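Local coordinates for TqaA (Penicillium aethiopicum, PDB 5EGF), which is a fungal nonribosomal peptide synthetase whose C-terminal condensation-like domain, the piece described here, probably closes the peptide chain into a macrocycle, at residues V273-P278 against D441-Q446; D303-H308 against P332-F337; T342-M347 against A479-I484. The protein carries 2 engineered substitutions. All coordinates share one frame; numbering follows the deposited sequence.

Contact 1 (V273-P278 against D441-Q446); sequences VPPTLP and DRLEVQ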
loop_
_atom_site.group_PDB
_atom_site.type_symbol
_atom_site.label_atom_id
_atom_site.label_comp_id
_atom_site.label_asym_id
_atom_site.label_seq_id
_atom_site.Cartn_x
_atom_site.Cartn_y
_atom_site.Cartn_z
ATOM N N VAL C 273 36.380 6.679 -14.056
ATOM C CA VAL C 273 37.477 7.417 -14.665
ATOM C C VAL C 273 37.601 7.079 -16.167
ATOM O O VAL C 273 37.529 5.910 -16.550
ATOM C CB VAL C 273 38.779 7.098 -13.924
ATOM C CG1 VAL C 273 40.000 7.648 -14.655
ATOM C CG2 VAL C 273 38.691 7.637 -12.519
ATOM N N PRO C 274 37.775 8.102 -17.023
ATOM C CA PRO C 274 37.882 7.836 -18.468
ATOM C C PRO C 274 39.020 6.851 -18.769
ATOM O O PRO C 274 40.179 7.143 -18.446
ATOM C CB PRO C 274 38.164 9.219 -19.058
ATOM C CG PRO C 274 37.531 10.162 -18.089
ATOM C CD PRO C 274 37.752 9.546 -16.727
ATOM N N PRO C 275 38.692 5.682 -19.353
ATOM C CA PRO C 275 39.630 4.564 -19.524
ATOM C C PRO C 275 40.782 4.877 -20.472
ATOM O O PRO C 275 40.583 5.588 -21.468
ATOM C CB PRO C 275 38.752 3.474 -20.148
ATOM C CG PRO C 275 37.373 3.838 -19.759
ATOM C CD PRO C 275 37.349 5.327 -19.831
ATOM N N THR C 276 41.973 4.358 -20.169
ATOM C CA THR C 276 43.075 4.470 -21.123
ATOM C C THR C 276 42.791 3.511 -22.283
ATOM O O THR C 276 42.431 2.362 -22.045
ATOM C CB THR C 276 44.420 4.141 -20.466
ATOM O OG1 THR C 276 44.590 4.962 -19.299
ATOM C CG2 THR C 276 45.578 4.368 -21.456
ATOM N N LEU C 277 42.913 3.976 -23.526
ATOM C CA LEU C 277 42.674 3.090 -24.666
ATOM C C LEU C 277 43.958 2.483 -25.229
ATOM O O LEU C 277 44.856 3.215 -25.677
ATOM C CB LEU C 277 41.878 3.780 -25.784
ATOM C CG LEU C 277 40.441 4.243 -25.487
ATOM C CD1 LEU C 277 39.818 4.896 -26.710
ATOM C CD2 LEU C 277 39.558 3.109 -24.995
ATOM N N PRO C 278 44.042 1.132 -25.211
ATOM C CA PRO C 278 45.137 0.392 -25.854
ATOM C C PRO C 278 45.253 0.810 -27.308
ATOM O O PRO C 278 44.242 1.236 -27.885
ATOM C CB PRO C 278 44.675 -1.061 -25.763
ATOM C CG PRO C 278 43.788 -1.112 -24.577
ATOM C CD PRO C 278 43.082 0.229 -24.548
ATOM N N ASP C 441 35.530 14.313 -17.989
ATOM C CA ASP C 441 35.859 13.901 -16.629
ATOM C C ASP C 441 35.323 12.533 -16.216
ATOM O O ASP C 441 35.688 12.012 -15.165
ATOM C CB ASP C 441 35.354 14.947 -15.642
ATOM C CG ASP C 441 33.852 15.117 -15.695
ATOM O OD1 ASP C 441 33.338 15.529 -16.759
ATOM O OD2 ASP C 441 33.187 14.851 -14.669
ATOM N N ARG C 442 34.444 11.958 -17.026
ATOM C CA ARG C 442 33.945 10.622 -16.737
ATOM C C ARG C 442 33.489 9.894 -17.995
ATOM O O ARG C 442 33.235 10.506 -19.039
ATOM C CB ARG C 442 32.824 10.656 -15.690
ATOM C CG ARG C 442 31.455 11.025 -16.232
ATOM C CD ARG C 442 31.034 12.436 -15.806
ATOM N NE ARG C 442 29.619 12.715 -16.083
ATOM C CZ ARG C 442 29.179 13.660 -16.918
ATOM N NH1 ARG C 442 30.037 14.440 -17.570
ATOM N NH2 ARG C 442 27.875 13.829 -17.105
ATOM N N LEU C 443 33.461 8.573 -17.906
ATOM C CA LEU C 443 32.749 7.774 -18.883
ATOM C C LEU C 443 31.481 7.402 -18.131
ATOM O O LEU C 443 31.539 6.773 -17.073
ATOM C CB LEU C 443 33.550 6.524 -19.287
ATOM C CG LEU C 443 33.161 5.675 -20.517
ATOM C CD1 LEU C 443 31.725 5.199 -20.453
ATOM C CD2 LEU C 443 33.385 6.427 -21.820
ATOM N N GLU C 444 30.334 7.812 -18.647
ATOM C CA GLU C 444 29.092 7.560 -17.942
ATOM C C GLU C 444 28.421 6.316 -18.513
ATOM O O GLU C 444 27.923 6.356 -19.637
ATOM C CB GLU C 444 28.186 8.785 -18.080
ATOM C CG GLU C 444 27.067 8.916 -17.067
ATOM C CD GLU C 444 26.546 10.358 -16.976
ATOM O OE1 GLU C 444 27.177 11.157 -16.257
ATOM O OE2 GLU C 444 25.523 10.707 -17.626
ATOM N N VAL C 445 28.421 5.215 -17.754
ATOM C CA VAL C 445 27.637 4.039 -18.122
ATOM C C VAL C 445 26.162 4.231 -17.722
ATOM O O VAL C 445 25.848 4.418 -16.547
ATOM C CB VAL C 445 28.190 2.742 -17.498
ATOM C CG1 VAL C 445 27.303 1.553 -17.868
ATOM C CG2 VAL C 445 29.629 2.510 -17.934
ATOM N N GLN C 446 25.269 4.176 -18.710
ATOM C CA GLN C 446 23.860 4.456 -18.509
ATOM C C GLN C 446 23.027 3.254 -18.866
ATOM O O GLN C 446 23.045 2.817 -20.014
ATOM C CB GLN C 446 23.423 5.626 -19.397
ATOM C CG GLN C 446 24.124 6.920 -19.057
ATOM C CD GLN C 446 23.843 8.027 -20.054
ATOM O OE1 GLN C 446 24.456 9.091 -19.992
ATOM N NE2 GLN C 446 22.910 7.793 -20.971
#
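Pro275 and Leu443 meet at the inner end of this contact, where the proline ring lies across the leucine at about a right angle. CD of Pro275 comes to 4.0 Å from CB of Leu443, so the touch falls at the root of the leucine, not at its methyls. With CG anti to the backbone N (chi1 -167°), the rest of that side chain is carried on to Met283 of helix 283-299 and to Ile272, Thr436 and Pro438 of the flanking strands. Pro275 is backed by Ile470 and Ser474 of helix 456-475. Strand 265-272 pairs antiparallel with 443-450 at the border of the six-stranded sheet, in the C-terminal half of the condensation fold, and the chain then leaves it through two successive prolines toward helix 283-299. Pro274 is the more exposed neighbour, although its ring comes closer. It rests on main chain alone, CG standing 3.7 Å from Arg442 N and CD 3.6 Å from Asp441 O. Asp441 and Arg442, just before the strand, point away from the prolines and, with Glu444, form a salt-bridge network. There NE and NH2 of Arg442 both reach OE1 of Glu444 at 2.9 Å from one face of the carboxylate, with bent N-H angles near 133°. NH1 of Arg442 extends the network to OD1 of Asp441 at a longer 3.6 Å.

Contact 2 (D303-H308 against P332-F337); sequences DVVFGH and PLRVTF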
loop_
_atom_site.group_PDB
_atom_site.type_symbol
_atom_site.label_atom_id
_atom_site.label_comp_id
_atom_site.label_asym_id
_atom_site.label_seq_id
_atom_site.Cartn_x
_atom_site.Cartn_y
_atom_site.Cartn_z
ATOM N N ASP C 303 30.133 -18.044 -26.734
ATOM C CA ASP C 303 29.719 -17.528 -28.017
ATOM C C ASP C 303 28.435 -16.756 -27.827
ATOM O O ASP C 303 27.342 -17.315 -27.885
ATOM C CB ASP C 303 29.524 -18.673 -29.011
ATOM C CG ASP C 303 29.115 -18.184 -30.374
ATOM O OD1 ASP C 303 29.350 -16.992 -30.669
ATOM O OD2 ASP C 303 28.557 -18.985 -31.153
ATOM N N VAL C 304 28.577 -15.458 -27.588
ATOM C CA VAL C 304 27.426 -14.635 -27.251
ATOM C C VAL C 304 27.042 -13.750 -28.418
ATOM O O VAL C 304 27.901 -13.260 -29.142
ATOM C CB VAL C 304 27.703 -13.781 -26.020
ATOM C CG1 VAL C 304 27.941 -14.690 -24.814
ATOM C CG2 VAL C 304 28.896 -12.836 -26.272
ATOM N N VAL C 305 25.743 -13.572 -28.614
ATOM C CA VAL C 305 25.265 -12.584 -29.560
ATOM C C VAL C 305 24.412 -11.577 -28.799
ATOM O O VAL C 305 23.610 -11.955 -27.949
ATOM C CB VAL C 305 24.447 -13.244 -30.685
ATOM C CG1 VAL C 305 24.034 -12.213 -31.727
ATOM C CG2 VAL C 305 25.252 -14.384 -31.323
ATOM N N PHE C 306 24.586 -10.295 -29.090
ATOM C CA PHE C 306 23.721 -9.277 -28.501
ATOM C C PHE C 306 23.563 -8.071 -29.439
ATOM O O PHE C 306 24.256 -7.971 -30.460
ATOM C CB PHE C 306 24.204 -8.867 -27.090
ATOM C CG PHE C 306 25.590 -8.301 -27.069
ATOM C CD1 PHE C 306 26.693 -9.141 -27.004
ATOM C CD2 PHE C 306 25.790 -6.927 -27.143
ATOM C CE1 PHE C 306 27.971 -8.626 -27.013
ATOM C CE2 PHE C 306 27.062 -6.396 -27.151
ATOM C CZ PHE C 306 28.158 -7.247 -27.089
ATOM N N GLY C 307 22.642 -7.171 -29.117
ATOM C CA GLY C 307 22.401 -6.043 -29.994
ATOM C C GLY C 307 23.406 -4.935 -29.779
ATOM O O GLY C 307 23.941 -4.773 -28.697
ATOM N N HIS C 308 23.681 -4.174 -30.826
ATOM C CA HIS C 308 24.394 -2.923 -30.652
ATOM C C HIS C 308 23.992 -1.958 -31.772
ATOM O O HIS C 308 23.573 -2.367 -32.854
ATOM C CB HIS C 308 25.915 -3.096 -30.555
ATOM C CG HIS C 308 26.579 -3.364 -31.876
ATOM N ND1 HIS C 308 27.852 -2.923 -32.180
ATOM C CD2 HIS C 308 26.138 -4.028 -32.974
ATOM C CE1 HIS C 308 28.165 -3.302 -33.406
ATOM N NE2 HIS C 308 27.145 -3.979 -33.909
ATOM N N PRO C 332 23.084 -7.359 -34.743
ATOM C CA PRO C 332 23.752 -8.322 -33.879
ATOM C C PRO C 332 25.263 -8.116 -33.887
ATOM O O PRO C 332 25.878 -7.818 -34.932
ATOM C CB PRO C 332 23.378 -9.668 -34.506
ATOM C CG PRO C 332 22.136 -9.380 -35.316
ATOM C CD PRO C 332 22.391 -8.014 -35.865
ATOM N N LEU C 333 25.840 -8.254 -32.698
ATOM C CA LEU C 333 27.272 -8.298 -32.518
ATOM C C LEU C 333 27.564 -9.651 -31.887
ATOM O O LEU C 333 27.091 -9.956 -30.795
ATOM C CB LEU C 333 27.744 -7.165 -31.610
ATOM C CG LEU C 333 29.249 -7.098 -31.327
ATOM C CD1 LEU C 333 30.083 -7.199 -32.636
ATOM C CD2 LEU C 333 29.608 -5.845 -30.552
ATOM N N ARG C 334 28.309 -10.483 -32.599
ATOM C CA ARG C 334 28.644 -11.806 -32.120
ATOM C C ARG C 334 30.077 -11.771 -31.607
ATOM O O ARG C 334 30.957 -11.232 -32.284
ATOM C CB ARG C 334 28.534 -12.800 -33.260
ATOM C CG ARG C 334 29.098 -14.166 -32.977
ATOM C CD ARG C 334 28.675 -15.118 -34.068
ATOM N NE ARG C 334 28.876 -16.508 -33.668
ATOM C CZ ARG C 334 28.955 -17.533 -34.508
ATOM N NH1 ARG C 334 28.880 -17.340 -35.818
ATOM N NH2 ARG C 334 29.128 -18.754 -34.030
ATOM N N VAL C 335 30.300 -12.299 -30.395
ATOM C CA VAL C 335 31.621 -12.321 -29.775
ATOM C C VAL C 335 31.886 -13.753 -29.360
ATOM O O VAL C 335 31.165 -14.326 -28.538
ATOM C CB VAL C 335 31.741 -11.379 -28.551
ATOM C CG1 VAL C 335 33.128 -11.481 -27.970
ATOM C CG2 VAL C 335 31.477 -9.949 -28.953
ATOM N N THR C 336 32.896 -14.347 -29.981
ATOM C CA THR C 336 33.193 -15.750 -29.772
ATOM C C THR C 336 34.491 -15.875 -29.036
ATOM O O THR C 336 35.521 -15.393 -29.503
ATOM C CB THR C 336 33.331 -16.497 -31.101
ATOM O OG1 THR C 336 32.069 -16.491 -31.783
ATOM C CG2 THR C 336 33.777 -17.940 -30.848
ATOM N N PHE C 337 34.425 -16.504 -27.871
ATOM C CA PHE C 337 35.605 -16.808 -27.081
ATOM C C PHE C 337 36.074 -18.217 -27.451
ATOM O O PHE C 337 35.259 -19.133 -27.608
ATOM C CB PHE C 337 35.278 -16.761 -25.582
ATOM C CG PHE C 337 34.826 -15.403 -25.086
ATOM C CD1 PHE C 337 33.487 -15.034 -25.133
ATOM C CD2 PHE C 337 35.744 -14.500 -24.551
ATOM C CE1 PHE C 337 33.074 -13.768 -24.663
ATOM C CE2 PHE C 337 35.343 -13.254 -24.090
ATOM C CZ PHE C 337 34.012 -12.884 -24.145
#
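The border of the six-stranded sheet in this condensation domain is an antiparallel pair, in which Val304 and Phe306 form hydrogen-bonded pairs with Val335 and Leu333. Four backbone bonds join them, the shortest from Leu333 N to Phe306 O at 2.8 Å. On the face carrying those four side chains, Phe306 CZ touches Leu333 CD2 at 4.0 Å, and helices 283-299 and 346-358 cover the cluster. His308 joins it with CG between its backbone N and carbonyl carbon (chi1 76°), a setting that brings one ring face against Leu333: CB sits 3.9 Å from the ring centroid in a CH-pi contact. ND1 of His308 bonds to NZ of Lys288, and the imidazole lies close to Tyr357, a phosphopantetheine-binding residue. The other face is polar at one end. Arg334, extended from CG to NE, grips Asp303 side-on with the two groups nearly coplanar, while its NH1 bonds to the carbonyls of Tyr235 and Asp237. NH2 reaches Asp303 OD2 at 2.9 Å; NE meets the syn lone pair of OD1 in a nearly straight bond (173°). That same OD1 accepts a second bond from well above the carboxylate plane, donated by Thr336 OG1 at 3.0 Å.

Contact 3 (T342-M347 against A479-I484); sequences TDWTVM and ARLLDI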
loop_
_atom_site.group_PDB
_atom_site.type_symbol
_atom_site.label_atom_id
_atom_site.label_comp_id
_atom_site.label_asym_id
_atom_site.label_seq_id
_atom_site.Cartn_x
_atom_site.Cartn_y
_atom_site.Cartn_z
ATOM N N THR C 342 43.636 -21.840 -25.547
ATOM C CA THR C 342 44.072 -20.724 -26.387
ATOM C C THR C 342 44.640 -19.542 -25.568
ATOM O O THR C 342 45.371 -18.704 -26.103
ATOM C CB THR C 342 42.916 -20.233 -27.297
ATOM O OG1 THR C 342 42.510 -21.294 -28.178
ATOM C CG2 THR C 342 43.348 -19.022 -28.122
ATOM N N ASP C 343 44.290 -19.471 -24.280
ATOM C CA ASP C 343 44.885 -18.505 -23.342
ATOM C C ASP C 343 44.755 -17.037 -23.720
ATOM O O ASP C 343 45.728 -16.290 -23.641
ATOM C CB ASP C 343 46.362 -18.813 -23.145
ATOM C CG ASP C 343 46.615 -19.611 -21.900
ATOM O OD1 ASP C 343 45.768 -20.470 -21.564
ATOM O OD2 ASP C 343 47.660 -19.378 -21.255
ATOM N N TRP C 344 43.556 -16.620 -24.101
ATOM C CA TRP C 344 43.309 -15.236 -24.506
ATOM C C TRP C 344 43.669 -14.152 -23.480
ATOM O O TRP C 344 43.491 -14.328 -22.265
ATOM C CB TRP C 344 41.843 -15.084 -24.869
ATOM C CG TRP C 344 41.595 -15.047 -26.343
ATOM C CD1 TRP C 344 42.445 -15.456 -27.339
ATOM C CD2 TRP C 344 40.414 -14.557 -26.998
ATOM N NE1 TRP C 344 41.857 -15.256 -28.569
ATOM C CE2 TRP C 344 40.612 -14.709 -28.389
ATOM C CE3 TRP C 344 39.209 -14.011 -26.540
ATOM C CZ2 TRP C 344 39.651 -14.326 -29.322
ATOM C CZ3 TRP C 344 38.256 -13.640 -27.463
ATOM C CH2 TRP C 344 38.481 -13.793 -28.839
ATOM N N THR C 345 44.175 -13.027 -23.979
ATOM C CA THR C 345 44.395 -11.844 -23.150
ATOM C C THR C 345 43.232 -10.899 -23.324
ATOM O O THR C 345 42.456 -11.020 -24.282
ATOM C CB THR C 345 45.653 -11.046 -23.561
ATOM O OG1 THR C 345 45.572 -10.680 -24.947
ATOM C CG2 THR C 345 46.916 -11.844 -23.309
ATOM N N VAL C 346 43.119 -9.936 -22.417
ATOM C CA VAL C 346 42.148 -8.883 -22.617
ATOM C C VAL C 346 42.321 -8.393 -24.045
ATOM O O VAL C 346 41.354 -8.252 -24.785
ATOM C CB VAL C 346 42.338 -7.741 -21.591
ATOM C CG1 VAL C 346 41.572 -6.510 -21.987
ATOM C CG2 VAL C 346 41.920 -8.203 -20.207
HETATM N N MSE C 347 43.568 -8.173 -24.440
HETATM C CA MSE C 347 43.884 -7.617 -25.757
HETATM C C MSE C 347 43.332 -8.460 -26.904
HETATM O O MSE C 347 42.841 -7.935 -27.911
HETATM C CB MSE C 347 45.397 -7.479 -25.909
HETATM C CG MSE C 347 45.778 -6.637 -27.099
HETATM SE SE MSE C 347 45.303 -4.761 -26.826
HETATM C CE MSE C 347 46.782 -4.275 -25.645
ATOM N N ALA C 479 46.395 -8.733 -19.284
ATOM C CA ALA C 479 45.968 -9.762 -18.351
ATOM C C ALA C 479 45.381 -10.934 -19.111
ATOM O O ALA C 479 44.830 -10.760 -20.199
ATOM C CB ALA C 479 44.947 -9.205 -17.395
ATOM N N ARG C 480 45.497 -12.132 -18.549
ATOM C CA ARG C 480 44.793 -13.273 -19.122
ATOM C C ARG C 480 43.347 -13.219 -18.665
ATOM O O ARG C 480 43.033 -12.546 -17.686
ATOM C CB ARG C 480 45.429 -14.600 -18.714
ATOM C CG ARG C 480 46.859 -14.772 -19.187
ATOM C CD ARG C 480 47.231 -16.243 -19.335
ATOM N NE ARG C 480 46.783 -17.051 -18.198
ATOM C CZ ARG C 480 45.961 -18.095 -18.297
ATOM N NH1 ARG C 480 45.492 -18.469 -19.487
ATOM N NH2 ARG C 480 45.608 -18.769 -17.209
ATOM N N LEU C 481 42.465 -13.911 -19.377
ATOM C CA LEU C 481 41.073 -13.974 -18.963
ATOM C C LEU C 481 40.926 -14.905 -17.766
ATOM O O LEU C 481 40.296 -15.956 -17.840
ATOM C CB LEU C 481 40.178 -14.383 -20.123
ATOM C CG LEU C 481 39.532 -13.221 -20.884
ATOM C CD1 LEU C 481 40.357 -11.949 -20.794
ATOM C CD2 LEU C 481 39.273 -13.603 -22.337
ATOM N N LEU C 482 41.568 -14.498 -16.673
ATOM C CA LEU C 482 41.412 -15.093 -15.353
ATOM C C LEU C 482 41.015 -13.953 -14.416
ATOM O O LEU C 482 41.445 -13.878 -13.257
ATOM C CB LEU C 482 42.709 -15.752 -14.896
ATOM C CG LEU C 482 44.007 -15.148 -15.447
ATOM C CD1 LEU C 482 44.420 -13.903 -14.675
ATOM C CD2 LEU C 482 45.122 -16.173 -15.427
ATOM N N ASP C 483 40.190 -13.057 -14.947
ATOM C CA ASP C 483 39.707 -11.899 -14.207
ATOM C C ASP C 483 38.756 -12.267 -13.069
ATOM O O ASP C 483 38.107 -13.318 -13.082
ATOM C CB ASP C 483 39.064 -10.893 -15.161
ATOM C CG ASP C 483 40.035 -10.404 -16.202
ATOM O OD1 ASP C 483 41.246 -10.627 -16.021
ATOM O OD2 ASP C 483 39.594 -9.800 -17.194
ATOM N N ILE C 484 38.695 -11.377 -12.086
ATOM C CA ILE C 484 38.035 -11.633 -10.818
ATOM C C ILE C 484 36.613 -11.083 -10.851
ATOM O O ILE C 484 35.649 -11.852 -10.901
ATOM C CB ILE C 484 38.870 -11.005 -9.683
ATOM C CG1 ILE C 484 40.344 -11.385 -9.861
ATOM C CG2 ILE C 484 38.366 -11.462 -8.321
ATOM C CD1 ILE C 484 41.333 -10.474 -9.174
#
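Ala479 and Leu481 hold the start of helix 346-358 through two main-chain bonds, placed on the two sides of a single bridge between Thr345 and Arg480. In one, Val346 N gives its hydrogen to Ala479 O at 2.9 Å; this is an N-H of the first helical turn, which has no carbonyl of its own helix to bind and is met here by the C-terminal tail. In the other, Leu481 N donates to Trp344 O at 3.1 Å. Thr345 is the N-cap: OG1, set between its backbone N and carbonyl carbon (chi1 56°), caps a backbone N just beyond Met347, while its own N is bound by OD2 of Asp348, consistent with a capping box. Within the tail, Leu482 N turns back to Arg480 O, closing an inverse gamma turn centred on Leu481. The exposed salt bridge of Asp343 with Arg480 is less sure, since NH1 is modelled too close to the carboxylate. Leucine methyls fill in around the bonds. Leu481 CD2 lies 3.9 Å from Trp344 CB, at the indole edge, and CD1 is 4.1 Å from Val346 CG2. Val346 also packs on Phe473 of helix 456-475. Asp483 packs on Lys472 and Phe473, so the tail lies against the end of helix 456-475 as well as the start of helix 346-358.

In the fold
Contacts 1 and 2 belong to the same six-stranded sheet at its two borders, about 22 Å apart between centres: one where strand 265-272 is left behind, the other at outermost strand 329-336. Contact 3 lies off the sheet, its centre about 21 Å from that of contact 1 and about 18 Å from that of contact 2, yet touches both, through Pro278 CB and the selenomethionine Met347 CE (3.8 Å) and through Phe337 and Trp344. Along the chain, contact 2 closes within the span of contact 1 before contact 3 opens, whereas contacts 1 and 3 interleave. Strand 329-336 leads directly to helix 346-358, and the C-terminal tail returns to that helix, tying the last residues to the sheet's helical cover.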